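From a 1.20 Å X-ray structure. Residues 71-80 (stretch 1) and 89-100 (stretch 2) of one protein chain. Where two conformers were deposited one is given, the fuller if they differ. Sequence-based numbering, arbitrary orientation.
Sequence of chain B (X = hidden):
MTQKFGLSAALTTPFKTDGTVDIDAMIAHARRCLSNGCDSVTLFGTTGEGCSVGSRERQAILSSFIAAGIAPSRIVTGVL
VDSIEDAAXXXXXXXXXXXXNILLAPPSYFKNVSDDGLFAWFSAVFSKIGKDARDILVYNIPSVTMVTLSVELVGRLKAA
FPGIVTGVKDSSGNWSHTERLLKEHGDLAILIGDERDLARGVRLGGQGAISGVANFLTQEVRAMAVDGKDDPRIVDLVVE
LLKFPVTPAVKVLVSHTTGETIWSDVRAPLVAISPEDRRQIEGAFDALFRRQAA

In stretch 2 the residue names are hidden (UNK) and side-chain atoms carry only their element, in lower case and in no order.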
# COMPACT_ATOMS: atom_id res chain seq x y z
N ALA B 71 -5.69 -2.89 -28.87
CA ALA B 71 -6.67 -3.92 -28.54
C ALA B 71 -6.67 -4.18 -27.04
O ALA B 71 -5.60 -4.40 -26.47
CB ALA B 71 -6.32 -5.22 -29.29
N PRO B 72 -7.84 -4.23 -26.39
CA PRO B 72 -7.86 -4.58 -24.98
C PRO B 72 -7.17 -5.91 -24.67
O PRO B 72 -6.55 -6.05 -23.62
CB PRO B 72 -9.36 -4.63 -24.66
CG PRO B 72 -9.99 -3.64 -25.56
CD PRO B 72 -9.16 -3.75 -26.86
N SER B 73 -7.24 -6.87 -25.59
CA SER B 73 -6.56 -8.14 -25.41
C SER B 73 -5.05 -8.06 -25.44
O SER B 73 -4.39 -9.06 -25.15
CB SER B 73 -7.06 -9.14 -26.43
OG SER B 73 -6.76 -8.73 -27.74
N ARG B 74 -4.51 -6.90 -25.77
CA ARG B 74 -3.08 -6.64 -25.67
C ARG B 74 -2.73 -5.76 -24.48
O ARG B 74 -1.60 -5.29 -24.39
CB ARG B 74 -2.55 -6.05 -26.97
CG ARG B 74 -2.59 -7.08 -28.11
CD ARG B 74 -1.91 -6.59 -29.33
NE ARG B 74 -2.01 -7.57 -30.39
CZ ARG B 74 -2.67 -7.42 -31.56
NH1 ARG B 74 -3.34 -6.30 -31.90
NH2 ARG B 74 -2.62 -8.43 -32.40
N ILE B 75 -3.66 -5.61 -23.53
CA ILE B 75 -3.45 -4.79 -22.34
C ILE B 75 -3.66 -5.65 -21.11
O ILE B 75 -4.66 -6.34 -20.95
CB ILE B 75 -4.42 -3.60 -22.30
CG1 ILE B 75 -4.22 -2.71 -23.51
CG2 ILE B 75 -4.24 -2.79 -21.01
CD1 ILE B 75 -5.26 -1.60 -23.66
N VAL B 76 -2.68 -5.60 -20.21
CA VAL B 76 -2.76 -6.16 -18.85
C VAL B 76 -2.78 -4.98 -17.90
O VAL B 76 -2.05 -4.01 -18.13
CB VAL B 76 -1.54 -7.07 -18.57
CG1 VAL B 76 -1.52 -7.59 -17.14
CG2 VAL B 76 -1.50 -8.23 -19.59
N THR B 77 -3.60 -5.00 -16.85
CA THR B 77 -3.60 -3.92 -15.88
C THR B 77 -3.13 -4.40 -14.52
O THR B 77 -3.71 -5.34 -13.95
CB THR B 77 -4.98 -3.27 -15.75
OG1 THR B 77 -5.94 -4.23 -15.35
CG2 THR B 77 -5.43 -2.67 -17.05
N GLY B 78 -2.15 -3.72 -13.95
CA GLY B 78 -1.75 -3.94 -12.57
C GLY B 78 -2.75 -3.38 -11.60
O GLY B 78 -3.29 -2.30 -11.82
N VAL B 79 -2.99 -4.12 -10.54
CA VAL B 79 -3.87 -3.73 -9.42
C VAL B 79 -3.05 -3.98 -8.17
O VAL B 79 -2.66 -5.10 -7.89
CB VAL B 79 -5.19 -4.53 -9.44
CG1 VAL B 79 -6.02 -4.21 -8.20
CG2 VAL B 79 -6.01 -4.17 -10.70
N LEU B 80 -2.76 -2.90 -7.46
CA LEU B 80 -1.75 -2.81 -6.41
C LEU B 80 -2.30 -2.17 -5.17
O LEU B 80 -1.66 -1.35 -4.55
CB LEU B 80 -0.54 -2.01 -6.92
CG LEU B 80 0.10 -2.43 -8.25
CD1 LEU B 80 1.27 -1.50 -8.60
CD2 LEU B 80 0.58 -3.90 -8.22
N UNK B 89 -12.98 -3.58 -7.72
CA UNK B 89 -13.50 -2.55 -8.61
C UNK B 89 -12.54 -2.32 -9.77
O UNK B 89 -12.95 -2.27 -10.93
o UNK B 89 -15.19 -0.26 -6.29
o UNK B 89 -15.82 -2.23 -7.08
c UNK B 89 -15.02 -1.26 -7.02
c UNK B 89 -13.75 -1.24 -7.87
N UNK B 90 -11.25 -2.20 -9.47
CA UNK B 90 -10.25 -1.95 -10.53
C UNK B 90 -10.18 -3.17 -11.46
O UNK B 90 -10.10 -3.04 -12.68
c UNK B 90 -7.33 0.00 -8.80
c UNK B 90 -8.76 -0.33 -9.22
o UNK B 90 -6.38 -0.66 -9.20
c UNK B 90 -8.86 -1.65 -9.94
n UNK B 90 -7.18 1.06 -8.03
N UNK B 91 -10.20 -4.36 -10.89
CA UNK B 91 -10.15 -5.59 -11.70
C UNK B 91 -11.37 -5.70 -12.60
O UNK B 91 -11.23 -5.99 -13.79
c UNK B 91 -10.04 -6.80 -10.80
o UNK B 91 -8.84 -6.83 -10.06
N UNK B 92 -12.55 -5.51 -12.03
CA UNK B 92 -13.79 -5.62 -12.81
C UNK B 92 -13.82 -4.62 -13.96
O UNK B 92 -14.24 -4.95 -15.07
c UNK B 92 -15.01 -5.48 -11.90
N UNK B 93 -13.38 -3.41 -13.72
CA UNK B 93 -13.40 -2.40 -14.76
C UNK B 93 -12.52 -2.80 -15.93
O UNK B 93 -12.92 -2.72 -17.05
c UNK B 93 -13.85 -0.36 -13.34
o UNK B 93 -12.36 1.44 -13.31
c UNK B 93 -12.90 -1.06 -14.23
c UNK B 93 -13.19 0.82 -12.65
o UNK B 93 -13.54 1.10 -11.52
N UNK B 94 -11.31 -3.27 -15.65
CA UNK B 94 -10.38 -3.67 -16.71
C UNK B 94 -10.89 -4.91 -17.43
O UNK B 94 -10.83 -4.99 -18.67
c UNK B 94 -8.97 -3.86 -16.15
N UNK B 95 -11.40 -5.88 -16.69
CA UNK B 95 -11.91 -7.10 -17.32
C UNK B 95 -13.12 -6.81 -18.20
O UNK B 95 -13.23 -7.35 -19.29
c UNK B 95 -10.10 -9.50 -16.45
c UNK B 95 -12.27 -8.14 -16.27
c UNK B 95 -11.60 -9.68 -14.41
c UNK B 95 -11.09 -8.77 -15.51
N UNK B 96 -14.00 -5.91 -17.76
CA UNK B 96 -15.18 -5.53 -18.54
C UNK B 96 -14.77 -4.82 -19.81
O UNK B 96 -15.44 -4.93 -20.84
c UNK B 96 -17.24 -4.05 -18.52
n UNK B 96 -18.16 -4.91 -18.89
c UNK B 96 -16.09 -4.62 -17.71
o UNK B 96 -17.28 -2.86 -18.83
N UNK B 97 -13.69 -4.07 -19.77
CA UNK B 97 -13.13 -3.40 -20.93
C UNK B 97 -12.43 -4.34 -21.90
O UNK B 97 -12.07 -3.95 -23.01
c UNK B 97 -12.17 -2.30 -20.51
N UNK B 98 -12.22 -5.59 -21.49
CA UNK B 98 -11.61 -6.59 -22.36
C UNK B 98 -10.12 -6.83 -22.12
O UNK B 98 -9.49 -7.49 -22.93
N UNK B 99 -9.56 -6.37 -21.00
CA UNK B 99 -8.15 -6.58 -20.74
C UNK B 99 -7.81 -8.03 -20.79
O UNK B 99 -8.59 -8.90 -20.38
c UNK B 99 -7.77 -5.99 -19.38
N UNK B 100 -6.60 -8.33 -21.26
CA UNK B 100 -6.12 -9.71 -21.33
C UNK B 100 -6.06 -10.36 -19.96
O UNK B 100 -6.41 -11.53 -19.78
c UNK B 100 -4.34 -11.11 -22.41
c UNK B 100 -2.86 -11.33 -22.59
n UNK B 100 -2.33 -14.94 -23.27
c UNK B 100 -2.59 -13.83 -22.57
n UNK B 100 -2.86 -13.97 -21.30
c UNK B 100 -4.71 -9.73 -21.95
n UNK B 100 -2.56 -12.65 -23.19
O HOH W 1 -1.58 -10.96 -25.68
O HOH W 2 -3.78 -0.41 -8.46

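Stretch 2 opens as a helix running antiparallel to strand 75-79, at 175° between their directions and 8.9 Å at closest approach. Position 89 carries two carbons, the second bearing two oxygens, and touches nothing on stretch 1; this carboxylate one carbon beyond CB is D89. Position 90 has three carbons, the third holding one oxygen and one nitrogen. The amide oxygen lies 3.7 Å from V79 CG1 and accepts from water 2 (2.7 Å from that oxygen to the water O), which in turn accepts from L80 N (2.9 Å from N to the water O), so the water links the helix to the end of stretch 1. A chain one methylene longer than that of D89, ending in an amide, is Q90. At 91 a single carbon bears one oxygen, which lies 3.9 Å from V79 CG2; this hydroxyl belongs to S91. Position 92, with one carbon and no neighbour on stretch 1, is A92.

Position 93 ends three carbons in two oxygens and stays clear of the strand; it is E93. At 94 the side chain is a single carbon, directed toward the strand and 3.2 Å from T77 OG1; one carbon alone makes this A94. A methyl can offer that hydroxyl no hydrogen bond, and OG1 is buried here without a polar partner. Four carbons forked at the second mark position 95 as L95, its CA-to-CB bond directed away from the strand. Position 96 has two carbons, the second with one oxygen and one nitrogen: N96, out of reach.

Position 97 shows one carbon, and its carbonyl O lies 3.2 Å from P72 CB; it is A97. Position 98 has no side-chain atoms and a phi of 99°, and a CB here would crowd both P72 CB and the preceding carbonyl. This is G98, which closes the helix in a Schellman motif. At 99 there is one carbon, and the CA makes a CA-H...O contact with P72 O (3.3 Å from CA to O); the single carbon defines A99. Position 100 carries three carbons, a nitrogen, then a carbon with two more nitrogens. Its CB lies 3.3 Å from S73 O, while the end of the chain leads away from stretch 1; the guanidinium makes it R100.

The contact thus has two parts. Along the helix, Q90, S91 and A94 meet T77 and V79. Beyond G98 the hydrogen bonds across the contact come from the backbone, R100 N donating to I75 O (2.8 Å) and weakly to P72 O (3.3 Å), while R100 CB also packs against S73 O. Because P72 O also accepts from I75 N (2.9 Å), the turn entering the strand and the segment leaving the helix are tied together at the same carbonyl.

Stretch 2 89-100: DQSAEALNAGAR
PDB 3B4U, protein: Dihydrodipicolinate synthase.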